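Local coordinates for aluminum resistance protein (Clostridium novyi, PDB 3I16) that probably acts as a pyridoxal-5'-phosphate-dependent carbon-sulfur lyase of the methionine gamma-lyase family and may contribute to aluminum resistance, at residues D374-A379 / S392-R398; E347-G351 / V362-P366; C311-M315 / Q335-F339; R192-I196 / E328-D332; N245-I250 / Q292-A297. Where two conformers were deposited one is given. Residue numbers count along the deposited sequence, not the author numbering.

Interaction 1: residues D374-A379 / S392-R398; sequences DQVIMA and SADAPIR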
# COMPACT_ATOMS: atom_id res chain seq x y z
N ASP B 374 -1.14 -35.00 -10.83
CA ASP B 374 -0.64 -35.66 -9.63
C ASP B 374 -0.36 -34.64 -8.54
O ASP B 374 -0.43 -33.42 -8.76
CB ASP B 374 0.64 -36.43 -9.92
CG ASP B 374 0.42 -37.57 -10.87
OD1 ASP B 374 -0.76 -37.83 -11.21
OD2 ASP B 374 1.43 -38.22 -11.26
N GLN B 375 -0.09 -35.15 -7.34
CA GLN B 375 0.27 -34.30 -6.23
C GLN B 375 1.75 -33.97 -6.32
O GLN B 375 2.60 -34.84 -6.55
CB GLN B 375 -0.07 -34.91 -4.88
CG GLN B 375 -1.57 -34.88 -4.59
CD GLN B 375 -1.89 -35.09 -3.13
OE1 GLN B 375 -1.04 -35.53 -2.35
NE2 GLN B 375 -3.12 -34.79 -2.75
N VAL B 376 2.01 -32.68 -6.12
CA VAL B 376 3.34 -32.13 -6.16
C VAL B 376 3.70 -31.56 -4.78
O VAL B 376 2.85 -30.99 -4.08
CB VAL B 376 3.42 -31.00 -7.18
CG1 VAL B 376 4.88 -30.57 -7.36
CG2 VAL B 376 2.79 -31.43 -8.51
N ILE B 377 4.95 -31.73 -4.41
CA ILE B 377 5.50 -31.17 -3.20
C ILE B 377 6.27 -29.93 -3.65
O ILE B 377 6.99 -29.99 -4.65
CB ILE B 377 6.40 -32.17 -2.48
CG1 ILE B 377 6.97 -31.55 -1.20
CG2 ILE B 377 7.51 -32.65 -3.38
CD1 ILE B 377 7.65 -32.51 -0.35
N MSE B 378 6.06 -28.79 -2.99
CA MSE B 378 6.80 -27.58 -3.32
C MSE B 378 7.49 -27.02 -2.07
O MSE B 378 6.89 -26.97 -0.99
CB MSE B 378 5.94 -26.49 -4.00
CG MSE B 378 6.82 -25.26 -4.51
SE MSE B 378 5.96 -23.72 -5.49
CE MSE B 378 7.53 -22.57 -5.85
N ALA B 379 8.76 -26.66 -2.21
CA ALA B 379 9.50 -25.94 -1.18
C ALA B 379 9.35 -24.50 -1.65
O ALA B 379 9.74 -24.18 -2.78
CB ALA B 379 10.96 -26.34 -1.19
N SER B 392 13.47 -22.30 -4.46
CA SER B 392 12.30 -23.15 -4.36
C SER B 392 12.60 -24.48 -5.05
O SER B 392 13.59 -24.60 -5.79
CB SER B 392 11.13 -22.46 -5.07
OG SER B 392 11.52 -22.07 -6.38
N ALA B 393 11.79 -25.49 -4.77
CA ALA B 393 11.93 -26.80 -5.38
C ALA B 393 10.55 -27.41 -5.47
O ALA B 393 9.76 -27.26 -4.53
CB ALA B 393 12.79 -27.72 -4.52
N ASP B 394 10.27 -28.10 -6.58
CA ASP B 394 8.99 -28.80 -6.74
C ASP B 394 9.17 -30.14 -7.44
O ASP B 394 10.13 -30.33 -8.20
CB ASP B 394 7.90 -27.90 -7.30
CG ASP B 394 8.39 -26.98 -8.36
OD1 ASP B 394 8.60 -27.44 -9.49
OD2 ASP B 394 8.52 -25.78 -8.06
N ALA B 395 8.30 -31.10 -7.12
CA ALA B 395 8.46 -32.46 -7.62
C ALA B 395 7.21 -33.31 -7.60
O ALA B 395 6.82 -33.77 -6.51
CB ALA B 395 9.50 -33.15 -6.79
N PRO B 396 6.61 -33.57 -8.80
CA PRO B 396 5.46 -34.48 -8.90
C PRO B 396 5.81 -35.80 -8.28
O PRO B 396 6.91 -36.32 -8.52
CB PRO B 396 5.30 -34.66 -10.41
CG PRO B 396 5.82 -33.40 -11.00
CD PRO B 396 6.92 -32.93 -10.09
N ILE B 397 4.91 -36.36 -7.47
CA ILE B 397 5.21 -37.63 -6.80
C ILE B 397 4.94 -38.83 -7.72
O ILE B 397 3.84 -39.38 -7.74
CB ILE B 397 4.44 -37.79 -5.46
CG1 ILE B 397 4.63 -36.56 -4.56
CG2 ILE B 397 4.91 -39.04 -4.77
CD1 ILE B 397 6.07 -36.19 -4.32
N ARG B 398 5.98 -39.24 -8.44
CA ARG B 398 5.90 -40.35 -9.40
C ARG B 398 7.30 -40.70 -9.85
O ARG B 398 8.21 -39.89 -9.72
CB ARG B 398 5.08 -39.93 -10.61
CG ARG B 398 5.73 -38.84 -11.40
CD ARG B 398 4.73 -38.09 -12.21
NE ARG B 398 5.41 -37.13 -13.07
CZ ARG B 398 4.81 -36.14 -13.75
NH1 ARG B 398 3.50 -35.93 -13.65
NH2 ARG B 398 5.55 -35.33 -14.51
O HOH W 1 1.26 -40.08 -9.01
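Strands 376-379 and 392-396 run antiparallel, 174° apart in direction, with their axes 4.5 Å from each other at the closest point. At the start of the second strand, S392 meets the methyl of selenomethionine M378 (M378 CE to S392 CB, 3.7 Å). A393 then forms a hydrogen-bonded pair with A379: A379 N gives a short bond to A393 O (2.6 Å), A393 N returns one to A379 O (3.1 Å), and the two methyls touch. D394 faces M378 across a non-hydrogen-bonded pair, and its OD1 bonds Y188 OH. A395 N donates to I377 O (3.0 Å), while the reverse bond, from I377 N to A395 O, is weak at 3.5 Å. P396 falls in a non-hydrogen-bonded pair with V376, where its missing amide proton costs this pair nothing. Past the strand, I397 N still bonds Q375 O (2.9 Å), and R398 NH1 makes a long salt bridge to D374 OD2 (3.9 Å). The hairpin lies inside an antiparallel sheet, with strand 402-406 paired to S392 and D394 and strand 366-367 beyond V376; I377, A379 and I397 pack on helix 342-354, whereas V376 and P396 meet Y188.

Interaction 2: residues E347-G351 / V362-P366; sequences EFCKG and VSCEP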
# COMPACT_ATOMS: atom_id res chain seq x y z
N GLU B 347 12.67 -35.64 1.09
CA GLU B 347 13.68 -35.14 1.99
C GLU B 347 14.49 -33.97 1.41
O GLU B 347 14.84 -33.02 2.12
CB GLU B 347 14.62 -36.26 2.39
CG GLU B 347 14.01 -37.16 3.42
CD GLU B 347 13.76 -36.39 4.70
OE1 GLU B 347 14.76 -36.05 5.38
OE2 GLU B 347 12.56 -36.10 5.00
N PHE B 348 14.80 -34.04 0.12
CA PHE B 348 15.57 -32.97 -0.51
C PHE B 348 14.76 -31.69 -0.49
O PHE B 348 15.29 -30.62 -0.12
CB PHE B 348 15.97 -33.33 -1.95
CG PHE B 348 16.69 -32.24 -2.67
CD1 PHE B 348 18.03 -32.03 -2.47
CD2 PHE B 348 16.02 -31.42 -3.57
CE1 PHE B 348 18.70 -31.04 -3.15
CE2 PHE B 348 16.69 -30.42 -4.26
CZ PHE B 348 18.03 -30.24 -4.04
N CYS B 349 13.49 -31.79 -0.90
CA CYS B 349 12.60 -30.64 -0.96
C CYS B 349 12.39 -30.07 0.44
O CYS B 349 12.24 -28.86 0.58
CB CYS B 349 11.24 -30.99 -1.57
SG CYS B 349 11.24 -31.28 -3.36
N LYS B 350 12.36 -30.93 1.44
CA LYS B 350 12.19 -30.48 2.81
C LYS B 350 13.43 -29.69 3.23
O LYS B 350 13.31 -28.67 3.91
CB LYS B 350 11.92 -31.65 3.76
CG LYS B 350 10.45 -32.20 3.64
CD LYS B 350 10.23 -33.40 4.57
CE LYS B 350 8.80 -33.95 4.48
NZ LYS B 350 7.76 -32.90 4.65
N GLY B 351 14.59 -30.16 2.79
CA GLY B 351 15.85 -29.46 3.03
C GLY B 351 15.81 -28.06 2.46
O GLY B 351 16.21 -27.13 3.14
N VAL B 362 7.99 -24.67 8.37
CA VAL B 362 6.86 -25.38 7.80
C VAL B 362 7.43 -26.62 7.13
O VAL B 362 8.37 -26.50 6.37
CB VAL B 362 6.15 -24.52 6.73
CG1 VAL B 362 5.21 -25.36 5.88
CG2 VAL B 362 5.42 -23.37 7.41
N SER B 363 6.92 -27.81 7.44
CA SER B 363 7.40 -29.03 6.78
C SER B 363 6.53 -29.18 5.54
O SER B 363 5.32 -29.37 5.66
CB SER B 363 7.25 -30.27 7.67
OG SER B 363 7.74 -31.43 7.01
N CYS B 364 7.12 -29.07 4.36
CA CYS B 364 6.31 -29.13 3.14
C CYS B 364 6.00 -30.57 2.79
O CYS B 364 6.75 -31.50 3.11
CB CYS B 364 6.92 -28.33 1.98
SG CYS B 364 8.50 -28.91 1.36
N GLU B 365 4.82 -30.73 2.19
CA GLU B 365 4.26 -32.02 1.85
C GLU B 365 3.54 -31.92 0.50
O GLU B 365 3.25 -30.83 0.04
CB GLU B 365 3.25 -32.42 2.94
CG GLU B 365 3.82 -32.60 4.36
CD GLU B 365 4.77 -33.80 4.52
OE1 GLU B 365 4.84 -34.64 3.59
OE2 GLU B 365 5.43 -33.90 5.58
N PRO B 366 3.25 -33.07 -0.14
CA PRO B 366 2.54 -33.02 -1.42
C PRO B 366 1.15 -32.43 -1.28
O PRO B 366 0.52 -32.66 -0.26
CB PRO B 366 2.41 -34.49 -1.82
CG PRO B 366 3.54 -35.17 -1.14
CD PRO B 366 3.75 -34.43 0.15
O HOH W 2 10.89 -28.76 5.72
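This is a helix-to-strand connection of the small α/β domain: the chain leaves helix 342-354, loops back past the helix flank and enters edge strand 366-367. One lysine holds the returning loop. The CA-CB bond of K350 points sideways, but its side chain, trans at chi2 and chi3 and bent at chi4, brings NZ to three acceptors on consecutive residues. It donates to S363 OG at 2.8 Å, to the backbone oxygen C364 O at a very short 2.3 Å, and to E365 OE2 at 2.7 Å, the last being a salt bridge. The three acceptors could take all three ammonium protons, although 2.3 Å is shorter than usual for such a bond. The charge is balanced by the carboxylate of E365, whose CA-to-CB bond points away from the helix but whose end comes nearer. The backbone oxygen of K350 is satisfied by solvent: water 2 donates to K350 O (3.0 Å) and, weakly, to V362 O (3.4 Å), bridging helix and loop. E347 forms a salt bridge with R424 of helix 411-425, while E347 O accepts the helical bond from G351 N. Apart from these polar contacts, C349 and C364 both touch I377 of the sheet, and C364 SG lies 3.8 Å from C349 O.

Interaction 3: residues C311-M315 / Q335-F339; sequences CSRIM and QSIKF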
# COMPACT_ATOMS: atom_id res chain seq x y z
N CYS B 311 24.04 -26.53 -8.36
CA CYS B 311 23.20 -27.66 -8.00
C CYS B 311 23.50 -28.80 -8.96
O CYS B 311 23.73 -29.90 -8.52
CB CYS B 311 21.72 -27.28 -8.07
SG CYS B 311 20.62 -28.65 -7.63
N SER B 312 23.54 -28.52 -10.27
CA SER B 312 23.85 -29.55 -11.26
C SER B 312 25.14 -30.30 -10.94
O SER B 312 25.17 -31.56 -10.85
CB SER B 312 23.96 -28.91 -12.65
OG SER B 312 24.31 -29.84 -13.65
N ARG B 313 26.23 -29.56 -10.76
CA ARG B 313 27.52 -30.20 -10.56
C ARG B 313 27.63 -30.88 -9.18
O ARG B 313 28.11 -31.99 -9.11
CB ARG B 313 28.66 -29.22 -10.79
CG ARG B 313 30.05 -29.84 -10.75
CD ARG B 313 30.18 -31.03 -11.70
NE ARG B 313 31.58 -31.40 -11.86
CZ ARG B 313 32.04 -32.38 -12.62
NH1 ARG B 313 31.22 -33.14 -13.35
NH2 ARG B 313 33.36 -32.59 -12.67
N ILE B 314 27.19 -30.23 -8.11
CA ILE B 314 27.31 -30.85 -6.78
C ILE B 314 26.48 -32.16 -6.67
O ILE B 314 26.95 -33.15 -6.09
CB ILE B 314 26.98 -29.86 -5.62
CG1 ILE B 314 27.62 -30.33 -4.30
CG2 ILE B 314 25.48 -29.66 -5.45
CD1 ILE B 314 27.44 -29.31 -3.14
N MSE B 315 25.30 -32.18 -7.29
CA MSE B 315 24.43 -33.39 -7.24
C MSE B 315 25.00 -34.48 -8.13
O MSE B 315 24.95 -35.69 -7.79
CB MSE B 315 22.98 -33.03 -7.64
CG MSE B 315 22.33 -31.99 -6.76
SE MSE B 315 22.21 -32.53 -4.93
CE MSE B 315 20.89 -33.88 -5.16
N GLN B 335 16.87 -26.50 -12.68
CA GLN B 335 17.77 -27.64 -12.61
C GLN B 335 16.99 -28.85 -12.15
O GLN B 335 16.35 -28.78 -11.09
CB GLN B 335 18.91 -27.39 -11.61
CG GLN B 335 19.87 -28.55 -11.53
CD GLN B 335 20.48 -28.85 -12.89
OE1 GLN B 335 20.92 -27.94 -13.58
NE2 GLN B 335 20.54 -30.14 -13.26
N SER B 336 17.05 -29.95 -12.90
CA SER B 336 16.34 -31.19 -12.58
C SER B 336 17.32 -32.21 -12.00
O SER B 336 18.46 -32.30 -12.49
CB SER B 336 15.68 -31.78 -13.84
OG SER B 336 14.92 -30.80 -14.55
N ILE B 337 16.85 -32.98 -11.01
CA ILE B 337 17.64 -34.02 -10.35
C ILE B 337 16.77 -35.29 -10.28
O ILE B 337 15.70 -35.27 -9.69
CB ILE B 337 17.98 -33.61 -8.89
CG1 ILE B 337 18.49 -32.17 -8.80
CG2 ILE B 337 18.97 -34.58 -8.27
CD1 ILE B 337 18.57 -31.67 -7.40
N LYS B 338 17.24 -36.39 -10.87
CA LYS B 338 16.53 -37.66 -10.86
C LYS B 338 17.04 -38.41 -9.64
O LYS B 338 18.21 -38.81 -9.59
CB LYS B 338 16.78 -38.44 -12.15
CG LYS B 338 15.99 -39.75 -12.27
CD LYS B 338 16.12 -40.47 -13.65
CE LYS B 338 15.51 -39.63 -14.80
NZ LYS B 338 15.34 -40.37 -16.09
N PHE B 339 16.19 -38.56 -8.64
CA PHE B 339 16.58 -39.29 -7.43
C PHE B 339 16.38 -40.80 -7.55
O PHE B 339 17.18 -41.54 -6.99
CB PHE B 339 15.86 -38.74 -6.19
CG PHE B 339 16.36 -37.39 -5.75
CD1 PHE B 339 17.55 -37.29 -5.07
CD2 PHE B 339 15.65 -36.24 -6.03
CE1 PHE B 339 18.03 -36.06 -4.67
CE2 PHE B 339 16.12 -34.99 -5.63
CZ PHE B 339 17.30 -34.90 -4.95
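Apolar contacts dominate where helix 311-315 lies over strand 335-338, the segment axes 9.0 Å apart at closest approach and 20° from parallel. C311 SG rests on I337 CD1 (3.7 Å). One turn on, the terminal methyl of selenomethionine M315 abuts two residues of the other segment, its CE 3.7 Å from I337 CG2 and 3.6 Å from F339 CE1. The F339 ring also meets F320 edge-to-face.

No hydrogen bond crosses the contact, and its polar groups are satisfied around it. Q335 OE1 sits 3.3 Å from S312 CB but accepts from R330 NH1; Q335 NE2 donates to S336 O (3.1 Å) and also bonds P324 O, which takes the hydroxyl of S312 as well. Both side chains thus converge on one carbonyl. Alternate residues Q335 and I337 point at the helix, whereas S336 points away. Such a helix laid on one face of an antiparallel sheet is characteristic of the small α/β domain of fold type I PLP enzymes.

Interaction 4: residues R192-I196 / E328-D332; sequences RALLI and EKRSD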
# COMPACT_ATOMS: atom_id res chain seq x y z
N ARG B 192 16.24 -30.64 -22.24
CA ARG B 192 16.77 -29.29 -22.15
C ARG B 192 15.75 -28.27 -22.62
O ARG B 192 14.93 -28.57 -23.47
CB ARG B 192 18.02 -29.18 -23.01
CG ARG B 192 19.15 -30.07 -22.50
CD ARG B 192 20.33 -30.00 -23.43
NE ARG B 192 20.84 -28.64 -23.52
CZ ARG B 192 21.63 -28.17 -24.48
NH1 ARG B 192 22.02 -28.96 -25.48
NH2 ARG B 192 22.03 -26.90 -24.45
N ALA B 193 15.80 -27.07 -22.05
CA ALA B 193 14.95 -25.95 -22.45
C ALA B 193 15.37 -25.54 -23.85
O ALA B 193 16.56 -25.69 -24.20
CB ALA B 193 15.14 -24.77 -21.51
N LEU B 194 14.44 -24.99 -24.64
CA LEU B 194 14.77 -24.52 -26.00
C LEU B 194 15.62 -23.28 -25.99
O LEU B 194 15.28 -22.29 -25.36
CB LEU B 194 13.53 -24.21 -26.85
CG LEU B 194 12.62 -25.32 -27.31
CD1 LEU B 194 11.79 -24.74 -28.45
CD2 LEU B 194 13.37 -26.51 -27.80
N LEU B 195 16.71 -23.32 -26.75
CA LEU B 195 17.57 -22.18 -26.87
C LEU B 195 16.92 -21.18 -27.85
O LEU B 195 16.03 -21.53 -28.62
CB LEU B 195 18.92 -22.61 -27.40
CG LEU B 195 19.73 -23.63 -26.58
CD1 LEU B 195 20.95 -24.11 -27.35
CD2 LEU B 195 20.15 -23.07 -25.24
N ILE B 196 17.38 -19.94 -27.82
CA ILE B 196 16.89 -18.91 -28.73
C ILE B 196 17.06 -19.35 -30.20
O ILE B 196 16.19 -19.05 -31.04
CB ILE B 196 17.58 -17.54 -28.50
CG1 ILE B 196 17.19 -16.95 -27.14
CG2 ILE B 196 17.30 -16.56 -29.69
CD1 ILE B 196 15.68 -16.61 -26.94
N GLU B 328 26.31 -27.24 -19.98
CA GLU B 328 25.46 -27.11 -21.15
C GLU B 328 24.88 -25.72 -21.21
O GLU B 328 24.73 -25.07 -20.19
CB GLU B 328 24.32 -28.11 -21.11
CG GLU B 328 24.80 -29.51 -20.89
CD GLU B 328 23.74 -30.52 -21.22
OE1 GLU B 328 23.45 -30.71 -22.43
OE2 GLU B 328 23.23 -31.13 -20.27
N LYS B 329 24.54 -25.27 -22.41
CA LYS B 329 23.94 -23.96 -22.64
C LYS B 329 22.50 -24.02 -22.11
O LYS B 329 21.75 -24.91 -22.49
CB LYS B 329 23.96 -23.67 -24.15
CG LYS B 329 24.01 -22.21 -24.55
CD LYS B 329 23.95 -22.10 -26.08
CE LYS B 329 24.95 -23.03 -26.72
NZ LYS B 329 24.70 -23.23 -28.18
N ARG B 330 22.12 -23.08 -21.26
CA ARG B 330 20.81 -23.03 -20.64
C ARG B 330 19.89 -21.96 -21.19
O ARG B 330 20.35 -20.88 -21.53
CB ARG B 330 20.99 -22.82 -19.14
CG ARG B 330 21.66 -24.02 -18.51
CD ARG B 330 22.20 -23.74 -17.14
NE ARG B 330 22.85 -24.94 -16.59
CZ ARG B 330 22.35 -25.77 -15.68
NH1 ARG B 330 21.17 -25.58 -15.11
NH2 ARG B 330 23.07 -26.83 -15.30
N SER B 331 18.60 -22.29 -21.29
CA SER B 331 17.59 -21.33 -21.76
C SER B 331 16.55 -21.05 -20.69
O SER B 331 15.55 -20.38 -20.95
CB SER B 331 16.94 -21.81 -23.05
OG SER B 331 16.49 -20.70 -23.84
N ASP B 332 16.79 -21.55 -19.48
CA ASP B 332 15.93 -21.25 -18.31
C ASP B 332 16.74 -21.47 -17.02
O ASP B 332 17.88 -21.95 -17.06
CB ASP B 332 14.60 -22.03 -18.34
CG ASP B 332 14.75 -23.52 -18.02
OD1 ASP B 332 15.75 -23.93 -17.39
OD2 ASP B 332 13.85 -24.30 -18.38
O HOH W 3 20.49 -27.16 -21.06
O HOH W 4 18.65 -24.83 -22.40
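Three residues, S331, L195 and R192, give up the most surface where two irregular loops cross. The CA-to-CB bond of S331 points toward the other loop. Its OG donates to L194 O at 2.5 Å, though that oxygen is crowded in the model and its place less certain, and R184 NE bonds the same hydroxyl; S331 CB also packs on A193 CB (3.8 Å). L195 is the N-cap residue of helix 196-209, with its backbone N bonded to D198 OD2. Its CA-to-CB bond points sideways, but the end of the side chain comes nearer, L195 CD1 meeting K329 CD at 3.8 Å and L195 CD2 reaching S331 CB at 4.1 Å.

At the outer end R192 uses its guanidinium in two ways. NH2 donates to K329 O at the edge of the group, near its plane (2.8 Å), and water 3 reinforces this by accepting from R192 NE and donating to K329 O, each at 2.9 Å. Over one face lies E328 OE1, 3.5 Å from R192 NE, an attraction of charges alone; E328 OE2 bonds K325 N. At the inner end A193 CB touches D332 OD2 (3.4 Å), which is hydrogen-bonded to S185 of the cofactor pocket. One loop follows a strand of the large mixed sheet and the other joins strands of the small antiparallel sheet, consistent with a seam between the large and small domains near the active site, as in fold type I PLP enzymes.

Interaction 5: residues N245-I250 / Q292-A297; sequences NIGGGI and QGLFLA. With EDO (1,2-ethanediol), chain H; EDO (1,2-ethanediol), chain M.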
# COMPACT_ATOMS: atom_id res chain seq x y z
N ASN B 245 11.60 -14.80 -13.24
CA ASN B 245 12.76 -13.94 -13.54
C ASN B 245 12.54 -12.42 -13.64
O ASN B 245 13.20 -11.65 -12.95
CB ASN B 245 13.43 -14.36 -14.86
CG ASN B 245 13.79 -15.84 -14.93
OD1 ASN B 245 13.21 -16.66 -14.24
ND2 ASN B 245 14.73 -16.18 -15.82
N ILE B 246 11.63 -12.00 -14.52
CA ILE B 246 11.50 -10.58 -14.88
C ILE B 246 11.00 -9.65 -13.79
O ILE B 246 11.10 -8.42 -13.91
CB ILE B 246 10.69 -10.42 -16.20
CG1 ILE B 246 10.99 -9.07 -16.87
CG2 ILE B 246 9.19 -10.64 -15.98
CD1 ILE B 246 10.81 -9.06 -18.38
N GLY B 247 10.42 -10.22 -12.74
CA GLY B 247 10.02 -9.43 -11.57
C GLY B 247 11.19 -9.14 -10.63
O GLY B 247 11.02 -8.42 -9.64
N GLY B 248 12.35 -9.76 -10.88
CA GLY B 248 13.59 -9.51 -10.12
C GLY B 248 13.49 -9.76 -8.64
O GLY B 248 14.17 -9.11 -7.84
N GLY B 249 12.58 -10.66 -8.27
CA GLY B 249 12.34 -11.02 -6.89
C GLY B 249 11.53 -10.00 -6.10
O GLY B 249 11.32 -10.20 -4.93
N ILE B 250 11.07 -8.92 -6.72
CA ILE B 250 10.32 -7.90 -5.96
C ILE B 250 8.92 -7.54 -6.49
O ILE B 250 8.09 -7.06 -5.74
CB ILE B 250 11.18 -6.65 -5.68
CG1 ILE B 250 11.51 -5.89 -6.94
CG2 ILE B 250 12.52 -7.05 -4.97
CD1 ILE B 250 12.36 -4.68 -6.67
N GLN B 292 11.29 -1.38 -10.58
CA GLN B 292 12.52 -1.72 -9.87
C GLN B 292 12.93 -3.18 -10.08
O GLN B 292 14.11 -3.49 -10.25
CB GLN B 292 12.44 -1.36 -8.39
CG GLN B 292 13.83 -1.31 -7.77
CD GLN B 292 13.87 -0.84 -6.35
OE1 GLN B 292 12.84 -0.56 -5.74
NE2 GLN B 292 15.08 -0.72 -5.80
N GLY B 293 11.93 -4.07 -10.09
CA GLY B 293 12.15 -5.49 -10.32
C GLY B 293 12.71 -5.78 -11.70
O GLY B 293 13.63 -6.58 -11.85
N LEU B 294 12.18 -5.12 -12.73
CA LEU B 294 12.72 -5.29 -14.09
C LEU B 294 14.19 -4.89 -14.14
O LEU B 294 15.03 -5.55 -14.79
CB LEU B 294 11.94 -4.44 -15.10
CG LEU B 294 12.49 -4.36 -16.54
CD1 LEU B 294 12.53 -5.75 -17.15
CD2 LEU B 294 11.65 -3.41 -17.37
N PHE B 295 14.50 -3.80 -13.46
CA PHE B 295 15.87 -3.28 -13.46
C PHE B 295 16.85 -4.24 -12.79
O PHE B 295 18.01 -4.33 -13.21
CB PHE B 295 15.91 -1.91 -12.78
CG PHE B 295 17.20 -1.20 -12.96
CD1 PHE B 295 17.50 -0.59 -14.17
CD2 PHE B 295 18.15 -1.18 -11.94
CE1 PHE B 295 18.70 0.05 -14.36
CE2 PHE B 295 19.36 -0.52 -12.13
CZ PHE B 295 19.63 0.08 -13.35
N LEU B 296 16.39 -4.94 -11.76
CA LEU B 296 17.21 -5.95 -11.07
C LEU B 296 17.20 -7.30 -11.75
O LEU B 296 18.05 -8.13 -11.45
CB LEU B 296 16.70 -6.17 -9.64
CG LEU B 296 16.95 -5.01 -8.66
CD1 LEU B 296 16.10 -5.17 -7.45
CD2 LEU B 296 18.44 -4.91 -8.31
N ALA B 297 16.26 -7.51 -12.68
CA ALA B 297 16.07 -8.86 -13.26
C ALA B 297 17.28 -9.46 -13.97
O ALA B 297 17.53 -10.65 -13.83
CB ALA B 297 14.80 -8.90 -14.17
C1 EDO H . 8.89 -5.66 -1.23
O1 EDO H . 8.92 -7.04 -0.80
C2 EDO H . 8.81 -5.55 -2.73
O2 EDO H . 7.57 -6.10 -3.19
C1 EDO M . 10.62 -1.45 -3.04
O1 EDO M . 10.32 -0.26 -2.27
C2 EDO M . 10.02 -1.39 -4.44
O2 EDO M . 10.41 -0.19 -5.12
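N245, directly after K244 of the cofactor pocket, opens a 3-10 turn; its O touches A297 CB (3.4 Å) and its ND2 bonds E223 O. I246 points its CB away, yet its CG1 reaches L294 CD1 (3.7 Å), while I246 O receives a CA-H...O contact from L294 CA (3.5 Å). G247 O does the same with G293 CA at 3.2 Å. At G248, whose phi is positive, CA lies 3.4 Å from G293 O and 4.1 Å from A297 CA; a side chain here would clash with G293 O, just as one on G293 would with G247 O. G249 turns to the second subunit, its O bonded to Q292 NE2 of that chain. I250, last of the segment, places CG1 on G293 CA (3.5 Å). I250 CD1 lies 3.9 Å from L296 CD1, and I250 O accepts from an ethanediol O2 (2.8 Å). With no classical hydrogen bond across it, the contact relies on close backbone approach, made possible by glycine on both sides.

Interactions 1, 2 and 3 all belong to the small domain. F348 of helix 342-354 joins interactions 2 and 3, its CG 3.6 Å from F339 CZ, and C364 CB of interaction 2 lies 3.3 Å from M378 O of interaction 1. Interaction 3 also touches interaction 4, through Q335 OE1 and R330 NH1 at 2.8 Å, and shares helix 287-318 with interaction 5, their centres about 26 Å apart. Measured from side chains to the bound PLP, D332 of interaction 4 is about 7 Å away, M378 of interaction 1 about 8 Å and N245 of interaction 5 about 9 Å. Three contacts thus approach the cofactor, while interactions 2 and 3 lie away from the annotated sites, the side chain of Q335 being about 13 Å from PLP.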